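Local coordinates for protein aminotransferase (Streptomyces pactum, PDB 4ZM4) that is a class-III aminotransferase, a member of the large family of pyridoxal-5'-phosphate-dependent enzymes, and assembles from two copies of the same chain, at residues Glu16-Asp19 and Gly20-Val24; Asp81-Ala84 and Asp85-Lys89; Pro231-Leu234 and Gln235-Glu239; Met297-Ala301 and Ser302-His306. The protein carries 1 engineered substitution. All coordinates share one frame; numbering follows the deposited sequence.

Four local contacts sample helices and helix ends of this class-III aminotransferase. Contacts 1, 2 and 4 all touch the second subunit, whereas contact 3 meets no other chain of the assembly. Contacts 1 and 3 are the most widely separated pair, with centres about 48 Å apart on opposite sides of the chain's centre; the centres of contacts 1 and 2 are about 32 Å apart. Contacts 3 and 4 come nearest to one another, about 11 Å between nearest atoms, without touching. The side chain of L234 in contact 3 is about 13 Å from the bound P3B, and that of H306 in contact 4 about 9 Å from pyridoxal-5'-phosphate.

Contact 1: residues Glu16-Asp19 and Gly20-Val24; sequences ESLD and GIKSV
K22 runs its aliphatic chain obliquely past L18, one turn earlier on the N-terminal helix 14-22, with K22 CE 4.2 Å from L18 CG. This is an ordinary i to i+4 pairing on an alpha helix, and K22 makes it while lying over the L18 carbonyl: its CG is 3.4 Å from L18 O. With CG anti to the carbonyl carbon (chi1 -74°) and everything beyond it extended, the lysine reaches back along the helix. Its ammonium does not meet the carboxylate of D19 directly; D19 OD1 and K22 NZ stay 4.8 Å apart, and a water bridges them, donating to D19 OD1 and accepting from K22 NZ. The opposite charges probably still attract one another through this link.

Beneath the side chains the backbone bonds are regular: G20 N to E16 O, I21 N to S17 O and K22 N to L18 O. I21 packs its CG1 3.4 Å from S17 O. It and S17 both turn onto V43, while L18 packs on P96 and I21 on H97 of the second subunit, so the helix is held between its own chain and its partner. The pattern weakens toward S23, whose N makes only a weak bond to D19 O, at 3.3 Å. G20 O takes up part of the task: S23 N and S23 OG approach it from the same face of its plane, the hydroxyl at 3.0 Å.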
ATOM      1  N   GLU B  16     -26.472  14.002   1.442  1.00 29.71           N
ATOM      2  CA  GLU B  16     -26.194  14.498   2.792  1.00 32.06           C
ATOM      3  C   GLU B  16     -25.117  13.668   3.474  1.00 28.85           C
ATOM      4  O   GLU B  16     -24.299  14.193   4.222  1.00 27.33           O
ATOM      5  CB  GLU B  16     -27.475  14.512   3.661  1.00 33.70           C
ATOM      6  CG  GLU B  16     -28.437  15.664   3.331  1.00 36.76           C
ATOM      7  CD  GLU B  16     -29.888  15.442   3.766  1.00 36.67           C
ATOM      8  OE1 GLU B  16     -30.246  14.332   4.235  1.00 33.77           O
ATOM      9  OE2 GLU B  16     -30.674  16.406   3.634  1.00 42.25           O
ATOM     10  N   SER B  17     -25.168  12.364   3.248  1.00 25.86           N
ATOM     11  CA  SER B  17     -24.228  11.457   3.878  1.00 26.17           C
ATOM     12  C   SER B  17     -22.841  11.651   3.281  1.00 24.08           C
ATOM     13  O   SER B  17     -21.850  11.646   4.014  1.00 25.80           O
ATOM     14  CB  SER B  17     -24.723  10.012   3.761  1.00 26.69           C
ATOM     15  OG  SER B  17     -23.628   9.123   3.850  1.00 30.76           O
ATOM     16  N   LEU B  18     -22.762  11.883   1.968  1.00 23.50           N
ATOM     17  CA  LEU B  18     -21.488  12.284   1.321  1.00 24.75           C
ATOM     18  C   LEU B  18     -20.916  13.612   1.830  1.00 23.82           C
ATOM     19  O   LEU B  18     -19.710  13.748   1.989  1.00 23.78           O
ATOM     20  CB  LEU B  18     -21.622  12.360  -0.199  1.00 26.50           C
ATOM     21  CG  LEU B  18     -20.328  12.665  -0.975  1.00 26.02           C
ATOM     22  CD1 LEU B  18     -19.228  11.664  -0.692  1.00 25.16           C
ATOM     23  CD2 LEU B  18     -20.571  12.715  -2.478  1.00 26.43           C
ATOM     24  N   ASP B  19     -21.771  14.580   2.113  1.00 25.13           N
ATOM     25  CA  ASP B  19     -21.322  15.854   2.678  1.00 24.57           C
ATOM     26  C   ASP B  19     -20.734  15.642   4.063  1.00 23.17           C
ATOM     27  O   ASP B  19     -19.754  16.299   4.416  1.00 25.60           O
ATOM     28  CB  ASP B  19     -22.470  16.901   2.733  1.00 28.02           C
ATOM     29  CG  ASP B  19     -22.783  17.510   1.359  1.00 29.41           C
ATOM     30  OD1 ASP B  19     -21.887  17.592   0.502  1.00 29.84           O
ATOM     31  OD2 ASP B  19     -23.937  17.931   1.126  1.00 34.47           O
ATOM     32  N   GLY B  20     -21.328  14.741   4.847  1.00 20.61           N
ATOM     33  CA  GLY B  20     -20.789  14.365   6.139  1.00 19.52           C
ATOM     34  C   GLY B  20     -19.413  13.749   5.989  1.00 20.11           C
ATOM     35  O   GLY B  20     -18.473  14.042   6.759  1.00 21.54           O
ATOM     36  N   ILE B  21     -19.263  12.930   4.972  1.00 20.24           N
ATOM     37  CA  ILE B  21     -17.977  12.270   4.729  1.00 22.14           C
ATOM     38  C   ILE B  21     -16.917  13.317   4.393  1.00 23.56           C
ATOM     39  O   ILE B  21     -15.788  13.242   4.912  1.00 26.22           O
ATOM     40  CB  ILE B  21     -18.112  11.167   3.663  1.00 20.70           C
ATOM     41  CG1 ILE B  21     -18.902   9.991   4.257  1.00 20.54           C
ATOM     42  CG2 ILE B  21     -16.758  10.722   3.157  1.00 20.35           C
ATOM     43  CD1 ILE B  21     -19.387   8.988   3.211  1.00 21.48           C
ATOM     44  N   LYS B  22     -17.304  14.309   3.587  1.00 25.49           N
ATOM     45  CA  LYS B  22     -16.389  15.376   3.126  1.00 24.89           C
ATOM     46  C   LYS B  22     -15.910  16.282   4.215  1.00 23.70           C
ATOM     47  O   LYS B  22     -14.893  16.948   4.048  1.00 23.33           O
ATOM     48  CB  LYS B  22     -17.033  16.223   2.047  1.00 25.09           C
ATOM     49  CG  LYS B  22     -17.132  15.539   0.716  1.00 27.30           C
ATOM     50  CD  LYS B  22     -17.873  16.401  -0.285  1.00 28.25           C
ATOM     51  CE  LYS B  22     -17.714  15.857  -1.704  1.00 30.73           C
ATOM     52  NZ  LYS B  22     -18.411  16.727  -2.694  1.00 29.91           N
ATOM     53  N   SER B  23     -16.608  16.343   5.336  1.00 22.39           N
ATOM     54  CA  SER B  23     -16.106  17.196   6.417  1.00 22.01           C
ATOM     55  C   SER B  23     -14.892  16.556   7.125  1.00 20.41           C
ATOM     56  O   SER B  23     -14.175  17.262   7.829  1.00 18.42           O
ATOM     57  CB  SER B  23     -17.216  17.517   7.431  1.00 23.40           C
ATOM     58  OG  SER B  23     -17.432  16.390   8.269  1.00 24.73           O
ATOM     59  N   VAL B  24     -14.693  15.238   6.979  1.00 18.97           N
ATOM     60  CA  VAL B  24     -13.517  14.558   7.585  1.00 19.20           C
ATOM     61  C   VAL B  24     -12.586  13.820   6.590  1.00 20.84           C
ATOM     62  O   VAL B  24     -11.443  13.539   6.930  1.00 19.49           O
ATOM     63  CB  VAL B  24     -13.909  13.594   8.725  1.00 18.69           C
ATOM     64  CG1 VAL B  24     -14.628  14.372   9.836  1.00 18.22           C
ATOM     65  CG2 VAL B  24     -14.795  12.470   8.231  1.00 17.55           C
TER
HETATM   66  O   HOH W   1     -20.977  16.223  -1.587  1.00 33.04           O

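Contact 2: residues Asp81-Ala84 and Asp85-Lys89; sequences DAVA and DQFAK
V83 and F87 carry the apolar part of this contact, one turn apart on helix 77-89. The two side chains lie alongside each other and point the same way, so that V83 CG1 meets the ring at F87 CE2, 3.6 Å away. Two more groups border the ring near its plane: V83 O, 3.2 Å from F87 CD2, and the CA of A84. V83 places CG1 for this by turning it anti to its backbone N (chi1 176°). Both residues also pack against the second subunit, V83 on its F87 and F87 on its L80, while A84 meets its counterpart A84 there.

The backbone bonds are those of an alpha helix. D85 N reaches D81 O, Q86 N reaches A82 O, and F87 N donates to V83 O at 3.1 Å. A88 N to A84 O is longer and weak, at 3.3 Å.

Charges gather on another side of the helix. K89 NZ forms a salt bridge with D85 OD2 at 2.7 Å, using the syn lone pair of that oxygen. The same OD2 also pairs with R319 NH1 of helix 315-329, so the carboxylate oxygen is shared between two cations and its negative charge is probably well stabilised. Q86, bent at chi2, adds its OE1 to R319 NH1 and its NE2 to G90 O. The whole is a subunit-interface helix of a class-III aminotransferase, one flank tied to helix 315-329 and another packed on the second subunit.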
ATOM      1  N   ASP B  81     -14.078 -16.199   5.296  1.00 32.50           N
ATOM      2  CA  ASP B  81     -13.905 -17.113   6.414  1.00 31.25           C
ATOM      3  C   ASP B  81     -12.456 -17.435   6.669  1.00 30.31           C
ATOM      4  O   ASP B  81     -12.031 -17.513   7.816  1.00 31.81           O
ATOM      5  CB  ASP B  81     -14.660 -18.426   6.173  1.00 32.46           C
ATOM      6  CG  ASP B  81     -16.174 -18.266   6.247  1.00 34.24           C
ATOM      7  OD1 ASP B  81     -16.665 -17.214   6.728  1.00 33.93           O
ATOM      8  OD2 ASP B  81     -16.868 -19.225   5.836  1.00 35.30           O
ATOM      9  N   ALA B  82     -11.690 -17.646   5.604  1.00 29.80           N
ATOM     10  CA  ALA B  82     -10.253 -17.897   5.751  1.00 29.34           C
ATOM     11  C   ALA B  82      -9.527 -16.678   6.370  1.00 29.23           C
ATOM     12  O   ALA B  82      -8.709 -16.820   7.299  1.00 27.83           O
ATOM     13  CB  ALA B  82      -9.630 -18.297   4.421  1.00 29.86           C
ATOM     14  N   VAL B  83      -9.865 -15.483   5.908  1.00 28.68           N
ATOM     15  CA  VAL B  83      -9.207 -14.264   6.417  1.00 27.94           C
ATOM     16  C   VAL B  83      -9.589 -13.982   7.862  1.00 26.43           C
ATOM     17  O   VAL B  83      -8.721 -13.711   8.695  1.00 28.01           O
ATOM     18  CB  VAL B  83      -9.507 -13.054   5.529  1.00 29.53           C
ATOM     19  CG1 VAL B  83      -8.914 -11.793   6.126  1.00 32.22           C
ATOM     20  CG2 VAL B  83      -8.961 -13.279   4.130  1.00 30.03           C
ATOM     21  N   ALA B  84     -10.859 -14.159   8.196  1.00 26.41           N
ATOM     22  CA  ALA B  84     -11.311 -14.038   9.583  1.00 27.75           C
ATOM     23  C   ALA B  84     -10.658 -15.055  10.522  1.00 28.59           C
ATOM     24  O   ALA B  84     -10.319 -14.749  11.669  1.00 31.39           O
ATOM     25  CB  ALA B  84     -12.822 -14.172   9.658  1.00 29.52           C
ATOM     26  N   ASP B  85     -10.476 -16.275  10.047  1.00 29.13           N
ATOM     27  CA  ASP B  85      -9.741 -17.269  10.810  1.00 27.82           C
ATOM     28  C   ASP B  85      -8.300 -16.822  11.106  1.00 26.55           C
ATOM     29  O   ASP B  85      -7.776 -17.075  12.178  1.00 28.58           O
ATOM     30  CB  ASP B  85      -9.717 -18.589  10.053  1.00 27.55           C
ATOM     31  CG  ASP B  85      -9.052 -19.694  10.848  1.00 27.42           C
ATOM     32  OD1 ASP B  85      -9.498 -19.915  11.974  1.00 31.80           O
ATOM     33  OD2 ASP B  85      -8.104 -20.338  10.356  1.00 27.69           O
ATOM     34  N   GLN B  86      -7.673 -16.181  10.136  1.00 26.63           N
ATOM     35  CA  GLN B  86      -6.320 -15.676  10.311  1.00 25.04           C
ATOM     36  C   GLN B  86      -6.232 -14.557  11.338  1.00 24.02           C
ATOM     37  O   GLN B  86      -5.236 -14.470  12.061  1.00 24.48           O
ATOM     38  CB  GLN B  86      -5.732 -15.182   8.982  1.00 23.36           C
ATOM     39  CG  GLN B  86      -4.218 -15.164   8.988  1.00 23.14           C
ATOM     40  CD  GLN B  86      -3.668 -16.519   9.405  1.00 21.56           C
ATOM     41  OE1 GLN B  86      -4.007 -17.527   8.812  1.00 20.67           O
ATOM     42  NE2 GLN B  86      -2.814 -16.534  10.425  1.00 20.72           N
ATOM     43  N   PHE B  87      -7.270 -13.726  11.406  1.00 23.69           N
ATOM     44  CA  PHE B  87      -7.358 -12.697  12.447  1.00 25.71           C
ATOM     45  C   PHE B  87      -7.372 -13.313  13.843  1.00 25.84           C
ATOM     46  O   PHE B  87      -6.853 -12.732  14.789  1.00 26.35           O
ATOM     47  CB  PHE B  87      -8.570 -11.772  12.223  1.00 26.70           C
ATOM     48  CG  PHE B  87      -8.281 -10.642  11.275  1.00 30.31           C
ATOM     49  CD1 PHE B  87      -7.671  -9.483  11.732  1.00 35.36           C
ATOM     50  CD2 PHE B  87      -8.546 -10.757   9.930  1.00 30.74           C
ATOM     51  CE1 PHE B  87      -7.366  -8.459  10.855  1.00 37.33           C
ATOM     52  CE2 PHE B  87      -8.269  -9.739   9.056  1.00 30.10           C
ATOM     53  CZ  PHE B  87      -7.668  -8.600   9.505  1.00 34.10           C
ATOM     54  N   ALA B  88      -7.940 -14.508  13.970  1.00 25.83           N
ATOM     55  CA  ALA B  88      -8.002 -15.183  15.252  1.00 26.25           C
ATOM     56  C   ALA B  88      -6.691 -15.869  15.583  1.00 28.34           C
ATOM     57  O   ALA B  88      -6.446 -16.173  16.756  1.00 30.62           O
ATOM     58  CB  ALA B  88      -9.146 -16.184  15.261  1.00 25.54           C
ATOM     59  N   LYS B  89      -5.828 -16.081  14.579  1.00 29.30           N
ATOM     60  CA  LYS B  89      -4.566 -16.821  14.764  1.00 30.00           C
ATOM     61  C   LYS B  89      -3.288 -16.005  14.637  1.00 30.33           C
ATOM     62  O   LYS B  89      -2.181 -16.570  14.652  1.00 31.41           O
ATOM     63  CB  LYS B  89      -4.496 -17.990  13.772  1.00 32.55           C
ATOM     64  CG  LYS B  89      -5.530 -19.075  14.021  1.00 34.38           C
ATOM     65  CD  LYS B  89      -5.447 -20.147  12.952  1.00 37.55           C
ATOM     66  CE  LYS B  89      -6.563 -21.187  13.115  1.00 40.22           C
ATOM     67  NZ  LYS B  89      -6.711 -22.031  11.895  1.00 41.99           N
TER

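Contact 3: residues Pro231-Leu234 and Gln235-Glu239; sequences PGFL and QLLRE
Q235 folds back over the start of helix 233-244, bringing its OE1 to 3.1 Å from G232 CA, while L237 faces the other way into the protein. The buried part consists of F233, L234 and L237. L237 CD1 lies 4.3 Å from F233 CE2, oblique to the ring, and equally far from L234 CD2, so one methyl touches both earlier side chains. Under them the backbone is well bonded: L236 N reaches G232 O at 2.9 Å, L237 N reaches F233 O, and R238 N donates to L234 O in an almost straight bond (N-H...O angle 172°).

The side at G232 and Q235 is looser, and a water joins it. G232 is the N-cap residue and has a positive phi of 83°, a conformation that suits glycine. The bend of Q235 at chi2 (73°) turns its amide oxygen toward this cap, and there the water accepts from L234 N and donates to Q235 OE1, both at 3.2 Å. The water thus satisfies a backbone N-H of the first helical turn, which has no carbonyl one turn earlier in the helix to bond to.

R238 turns away from the contact and has its own partners, a salt bridge from NH2 to D273 and a bond from NH1 to E271 O. The helix is the crossover of the beta-alpha-beta unit between strands 212-217 and 247-251: F233 meets the ring of W195 at nearly right angles, and F233 and L237 both pack on L201 of the adjacent helix 198-208.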
ATOM      1  N   PRO B 231      -2.466  -7.940 -33.047  1.00 25.57           N
ATOM      2  CA  PRO B 231      -1.757  -9.174 -33.433  1.00 25.25           C
ATOM      3  C   PRO B 231      -0.254  -8.946 -33.584  1.00 23.94           C
ATOM      4  O   PRO B 231       0.164  -8.044 -34.313  1.00 24.76           O
ATOM      5  CB  PRO B 231      -2.379  -9.532 -34.791  1.00 27.13           C
ATOM      6  CG  PRO B 231      -3.752  -8.920 -34.764  1.00 27.57           C
ATOM      7  CD  PRO B 231      -3.618  -7.658 -33.933  1.00 28.23           C
ATOM      8  N   GLY B 232       0.535  -9.730 -32.853  1.00 23.45           N
ATOM      9  CA  GLY B 232       2.001  -9.664 -32.902  1.00 22.57           C
ATOM     10  C   GLY B 232       2.705  -8.602 -32.051  1.00 23.13           C
ATOM     11  O   GLY B 232       3.946  -8.568 -32.020  1.00 19.53           O
ATOM     12  N   PHE B 233       1.947  -7.716 -31.389  1.00 20.36           N
ATOM     13  CA  PHE B 233       2.574  -6.614 -30.687  1.00 19.87           C
ATOM     14  C   PHE B 233       3.326  -7.063 -29.447  1.00 18.24           C
ATOM     15  O   PHE B 233       4.477  -6.669 -29.242  1.00 18.05           O
ATOM     16  CB  PHE B 233       1.579  -5.526 -30.347  1.00 21.35           C
ATOM     17  CG  PHE B 233       2.227  -4.250 -29.941  1.00 21.87           C
ATOM     18  CD1 PHE B 233       2.861  -3.461 -30.883  1.00 22.16           C
ATOM     19  CD2 PHE B 233       2.221  -3.835 -28.610  1.00 21.62           C
ATOM     20  CE1 PHE B 233       3.434  -2.242 -30.520  1.00 20.66           C
ATOM     21  CE2 PHE B 233       2.818  -2.647 -28.240  1.00 20.35           C
ATOM     22  CZ  PHE B 233       3.419  -1.847 -29.190  1.00 20.76           C
ATOM     23  N   LEU B 234       2.709  -7.880 -28.612  1.00 18.42           N
ATOM     24  CA  LEU B 234       3.411  -8.415 -27.443  1.00 18.77           C
ATOM     25  C   LEU B 234       4.611  -9.254 -27.859  1.00 19.65           C
ATOM     26  O   LEU B 234       5.652  -9.236 -27.193  1.00 20.84           O
ATOM     27  CB  LEU B 234       2.480  -9.232 -26.552  1.00 19.26           C
ATOM     28  CG  LEU B 234       1.327  -8.445 -25.935  1.00 19.46           C
ATOM     29  CD1 LEU B 234       0.469  -9.387 -25.096  1.00 19.52           C
ATOM     30  CD2 LEU B 234       1.841  -7.276 -25.092  1.00 19.96           C
ATOM     31  N   GLN B 235       4.477 -10.005 -28.945  1.00 19.48           N
ATOM     32  CA  GLN B 235       5.565 -10.844 -29.426  1.00 20.90           C
ATOM     33  C   GLN B 235       6.735  -9.920 -29.770  1.00 21.18           C
ATOM     34  O   GLN B 235       7.892 -10.212 -29.443  1.00 22.47           O
ATOM     35  CB  GLN B 235       5.123 -11.674 -30.646  1.00 21.90           C
ATOM     36  CG  GLN B 235       4.103 -12.771 -30.317  1.00 24.23           C
ATOM     37  CD  GLN B 235       2.685 -12.277 -29.998  1.00 24.90           C
ATOM     38  OE1 GLN B 235       2.356 -11.077 -30.135  1.00 27.30           O
ATOM     39  NE2 GLN B 235       1.823 -13.210 -29.629  1.00 23.74           N
ATOM     40  N   LEU B 236       6.412  -8.823 -30.448  1.00 20.38           N
ATOM     41  CA  LEU B 236       7.399  -7.859 -30.877  1.00 21.58           C
ATOM     42  C   LEU B 236       8.107  -7.256 -29.684  1.00 23.55           C
ATOM     43  O   LEU B 236       9.332  -7.068 -29.722  1.00 24.66           O
ATOM     44  CB  LEU B 236       6.752  -6.756 -31.725  1.00 21.16           C
ATOM     45  CG  LEU B 236       7.690  -5.643 -32.218  1.00 21.37           C
ATOM     46  CD1 LEU B 236       8.805  -6.187 -33.096  1.00 19.78           C
ATOM     47  CD2 LEU B 236       6.899  -4.576 -32.974  1.00 22.08           C
ATOM     48  N   LEU B 237       7.346  -6.946 -28.635  1.00 23.27           N
ATOM     49  CA  LEU B 237       7.902  -6.367 -27.419  1.00 22.70           C
ATOM     50  C   LEU B 237       8.879  -7.289 -26.773  1.00 20.96           C
ATOM     51  O   LEU B 237       9.975  -6.893 -26.385  1.00 22.59           O
ATOM     52  CB  LEU B 237       6.799  -6.053 -26.410  1.00 24.79           C
ATOM     53  CG  LEU B 237       6.379  -4.610 -26.234  1.00 27.93           C
ATOM     54  CD1 LEU B 237       5.209  -4.572 -25.250  1.00 30.82           C
ATOM     55  CD2 LEU B 237       7.540  -3.757 -25.713  1.00 27.77           C
ATOM     56  N   ARG B 238       8.476  -8.538 -26.634  1.00 20.63           N
ATOM     57  CA  ARG B 238       9.335  -9.600 -26.086  1.00 19.22           C
ATOM     58  C   ARG B 238      10.633  -9.752 -26.894  1.00 19.39           C
ATOM     59  O   ARG B 238      11.702 -10.045 -26.337  1.00 17.04           O
ATOM     60  CB  ARG B 238       8.554 -10.951 -26.052  1.00 18.81           C
ATOM     61  CG  ARG B 238       9.366 -12.197 -25.671  1.00 18.77           C
ATOM     62  CD  ARG B 238       9.846 -12.194 -24.233  1.00 19.86           C
ATOM     63  NE  ARG B 238      10.886 -11.214 -23.932  1.00 20.59           N
ATOM     64  CZ  ARG B 238      11.426 -11.009 -22.722  1.00 22.59           C
ATOM     65  NH1 ARG B 238      11.069 -11.755 -21.661  1.00 23.58           N
ATOM     66  NH2 ARG B 238      12.345 -10.066 -22.567  1.00 23.53           N
ATOM     67  N   GLU B 239      10.542  -9.605 -28.213  1.00 19.88           N
ATOM     68  CA  GLU B 239      11.728  -9.783 -29.036  1.00 22.57           C
ATOM     69  C   GLU B 239      12.704  -8.620 -28.846  1.00 20.08           C
ATOM     70  O   GLU B 239      13.887  -8.832 -28.698  1.00 17.24           O
ATOM     71  CB  GLU B 239      11.333  -9.915 -30.504  1.00 27.65           C
ATOM     72  CG  GLU B 239      12.428 -10.459 -31.410  1.00 32.51           C
ATOM     73  CD  GLU B 239      11.986 -10.484 -32.865  1.00 37.43           C
ATOM     74  OE1 GLU B 239      10.934 -11.098 -33.149  1.00 47.23           O
ATOM     75  OE2 GLU B 239      12.682  -9.926 -33.727  1.00 35.84           O
TER
HETATM   76  O   HOH W   2      -0.126  -9.196 -29.288  1.00 27.72           O

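Contact 4: residues Met297-Ala301 and Ser302-His306; sequences MRMLA and SNEAH
M299 O collects two backbone donors at the C-terminal end of helix 298-301: A305 N at 2.9 Å, coming from above the carbonyl plane, and E304 N at 3.0 Å, nearly along the C=O axis. The latter bond, with N303 N to L300 O (weak, 3.2 Å), is the pair of a Schellman motif, and N303, with positive phi, is its C-prime residue. S302 N donates to R298 O at 3.2 Å, the regular helical bond. The hydroxyl of S302 is less certain: OG lies near both R298 O and M299 O, its bonds weak and its choice unsettled.

Apolar contacts join A305 to the helix: its CB meets M299 CB at 3.7 Å and L300 CD2 at 3.8 Å. M299 also crosses the E304 side chain, its CE methyl 3.8 Å from the carboxylate carbon CD.

N303 has its polar end well provided for: OD1 accepts from R118 NH2, and ND2 donates to S32 O of the second subunit. A305 O takes S32 OG of that subunit. M299 O is thus satisfied within the turn, while L300 O has a weak bond from N303 N and a second from R118 NH2; N303 ND2 and A305 O link this helix end to the second subunit.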
ATOM      1  N   MET B 297      14.818 -12.571 -10.727  1.00 23.87           N
ATOM      2  CA  MET B 297      14.662 -12.224  -9.310  1.00 24.56           C
ATOM      3  C   MET B 297      15.940 -12.322  -8.473  1.00 25.71           C
ATOM      4  O   MET B 297      15.873 -12.232  -7.249  1.00 24.35           O
ATOM      5  CB  MET B 297      13.560 -13.101  -8.676  1.00 23.46           C
ATOM      6  CG  MET B 297      12.175 -12.848  -9.264  1.00 23.11           C
ATOM      7  SD  MET B 297      11.647 -11.167  -8.866  1.00 23.24           S
ATOM      8  CE  MET B 297      11.060 -11.422  -7.186  1.00 22.81           C
ATOM      9  N   ARG B 298      17.077 -12.506  -9.131  1.00 28.35           N
ATOM     10  CA  ARG B 298      18.317 -12.885  -8.452  1.00 31.89           C
ATOM     11  C   ARG B 298      18.815 -11.848  -7.445  1.00 32.94           C
ATOM     12  O   ARG B 298      19.399 -12.209  -6.424  1.00 33.40           O
ATOM     13  CB  ARG B 298      19.431 -13.230  -9.480  1.00 35.46           C
ATOM     14  CG  ARG B 298      20.148 -12.018 -10.086  1.00 38.15           C
ATOM     15  CD  ARG B 298      20.929 -12.341 -11.355  1.00 39.87           C
ATOM     16  NE  ARG B 298      20.209 -11.792 -12.508  1.00 44.05           N
ATOM     17  CZ  ARG B 298      20.716 -11.043 -13.479  1.00 40.96           C
ATOM     18  NH1 ARG B 298      21.991 -10.724 -13.510  1.00 38.60           N
ATOM     19  NH2 ARG B 298      19.922 -10.631 -14.456  1.00 41.92           N
ATOM     20  N   MET B 299      18.616 -10.554  -7.717  1.00 33.06           N
ATOM     21  CA  MET B 299      19.101  -9.537  -6.786  1.00 29.50           C
ATOM     22  C   MET B 299      18.248  -9.454  -5.525  1.00 29.55           C
ATOM     23  O   MET B 299      18.676  -8.874  -4.519  1.00 28.42           O
ATOM     24  CB  MET B 299      19.235  -8.190  -7.464  1.00 31.80           C
ATOM     25  CG  MET B 299      20.216  -8.220  -8.631  1.00 34.32           C
ATOM     26  SD  MET B 299      20.746  -6.575  -9.136  1.00 35.41           S
ATOM     27  CE  MET B 299      21.957  -6.165  -7.866  1.00 33.72           C
ATOM     28  N   LEU B 300      17.036  -9.999  -5.566  1.00 28.57           N
ATOM     29  CA  LEU B 300      16.198 -10.042  -4.378  1.00 27.95           C
ATOM     30  C   LEU B 300      16.440 -11.309  -3.609  1.00 29.77           C
ATOM     31  O   LEU B 300      16.212 -11.351  -2.408  1.00 31.57           O
ATOM     32  CB  LEU B 300      14.720  -9.882  -4.745  1.00 26.77           C
ATOM     33  CG  LEU B 300      14.331  -8.477  -5.147  1.00 27.30           C
ATOM     34  CD1 LEU B 300      12.882  -8.428  -5.621  1.00 28.11           C
ATOM     35  CD2 LEU B 300      14.521  -7.490  -4.008  1.00 28.24           C
ATOM     36  N   ALA B 301      16.859 -12.375  -4.301  1.00 34.54           N
ATOM     37  CA  ALA B 301      17.187 -13.653  -3.634  1.00 33.23           C
ATOM     38  C   ALA B 301      18.417 -13.448  -2.787  1.00 31.46           C
ATOM     39  O   ALA B 301      18.534 -14.034  -1.731  1.00 32.63           O
ATOM     40  CB  ALA B 301      17.415 -14.771  -4.650  1.00 35.05           C
ATOM     41  N   SER B 302      19.321 -12.589  -3.253  1.00 31.72           N
ATOM     42  CA  SER B 302      20.535 -12.254  -2.527  1.00 33.69           C
ATOM     43  C   SER B 302      20.332 -11.108  -1.528  1.00 33.96           C
ATOM     44  O   SER B 302      21.253 -10.750  -0.805  1.00 39.25           O
ATOM     45  CB  SER B 302      21.621 -11.867  -3.528  1.00 36.68           C
ATOM     46  OG  SER B 302      21.298 -10.652  -4.185  1.00 40.96           O
ATOM     47  N   ASN B 303      19.132 -10.525  -1.503  1.00 36.56           N
ATOM     48  CA  ASN B 303      18.800  -9.357  -0.663  1.00 35.04           C
ATOM     49  C   ASN B 303      19.733  -8.149  -0.881  1.00 35.04           C
ATOM     50  O   ASN B 303      19.965  -7.338   0.025  1.00 36.05           O
ATOM     51  CB  ASN B 303      18.750  -9.750   0.817  1.00 36.56           C
ATOM     52  CG  ASN B 303      17.737  -8.937   1.591  1.00 35.20           C
ATOM     53  OD1 ASN B 303      16.644  -8.638   1.096  1.00 42.58           O
ATOM     54  ND2 ASN B 303      18.089  -8.561   2.802  1.00 36.82           N
ATOM     55  N   GLU B 304      20.234  -8.026  -2.106  1.00 33.37           N
ATOM     56  CA  GLU B 304      21.051  -6.909  -2.510  1.00 36.16           C
ATOM     57  C   GLU B 304      20.130  -5.773  -2.996  1.00 34.51           C
ATOM     58  O   GLU B 304      20.366  -4.610  -2.692  1.00 34.59           O
ATOM     59  CB  GLU B 304      22.033  -7.344  -3.613  1.00 39.66           C
ATOM     60  CG  GLU B 304      23.197  -6.391  -3.834  1.00 42.53           C
ATOM     61  CD  GLU B 304      24.208  -6.896  -4.857  1.00 45.45           C
ATOM     62  OE1 GLU B 304      24.211  -8.127  -5.156  1.00 45.84           O
ATOM     63  OE2 GLU B 304      24.985  -6.048  -5.368  1.00 48.33           O
ATOM     64  N   ALA B 305      19.105  -6.115  -3.773  1.00 30.76           N
ATOM     65  CA  ALA B 305      18.103  -5.137  -4.205  1.00 29.41           C
ATOM     66  C   ALA B 305      17.047  -4.933  -3.110  1.00 27.95           C
ATOM     67  O   ALA B 305      17.040  -5.644  -2.076  1.00 27.29           O
ATOM     68  CB  ALA B 305      17.436  -5.572  -5.510  1.00 30.45           C
ATOM     69  N   HIS B 306      16.176  -3.954  -3.325  1.00 23.95           N
ATOM     70  CA  HIS B 306      15.348  -3.467  -2.244  1.00 25.28           C
ATOM     71  C   HIS B 306      13.876  -3.649  -2.480  1.00 23.36           C
ATOM     72  O   HIS B 306      13.374  -3.451  -3.573  1.00 19.45           O
ATOM     73  CB  HIS B 306      15.596  -1.972  -2.018  1.00 27.65           C
ATOM     74  CG  HIS B 306      15.090  -1.477  -0.713  1.00 29.14           C
ATOM     75  ND1 HIS B 306      13.873  -0.842  -0.581  1.00 32.98           N
ATOM     76  CD2 HIS B 306      15.640  -1.515   0.524  1.00 31.15           C
ATOM     77  CE1 HIS B 306      13.705  -0.489   0.684  1.00 33.64           C
ATOM     78  NE2 HIS B 306      14.759  -0.904   1.375  1.00 33.93           N
TER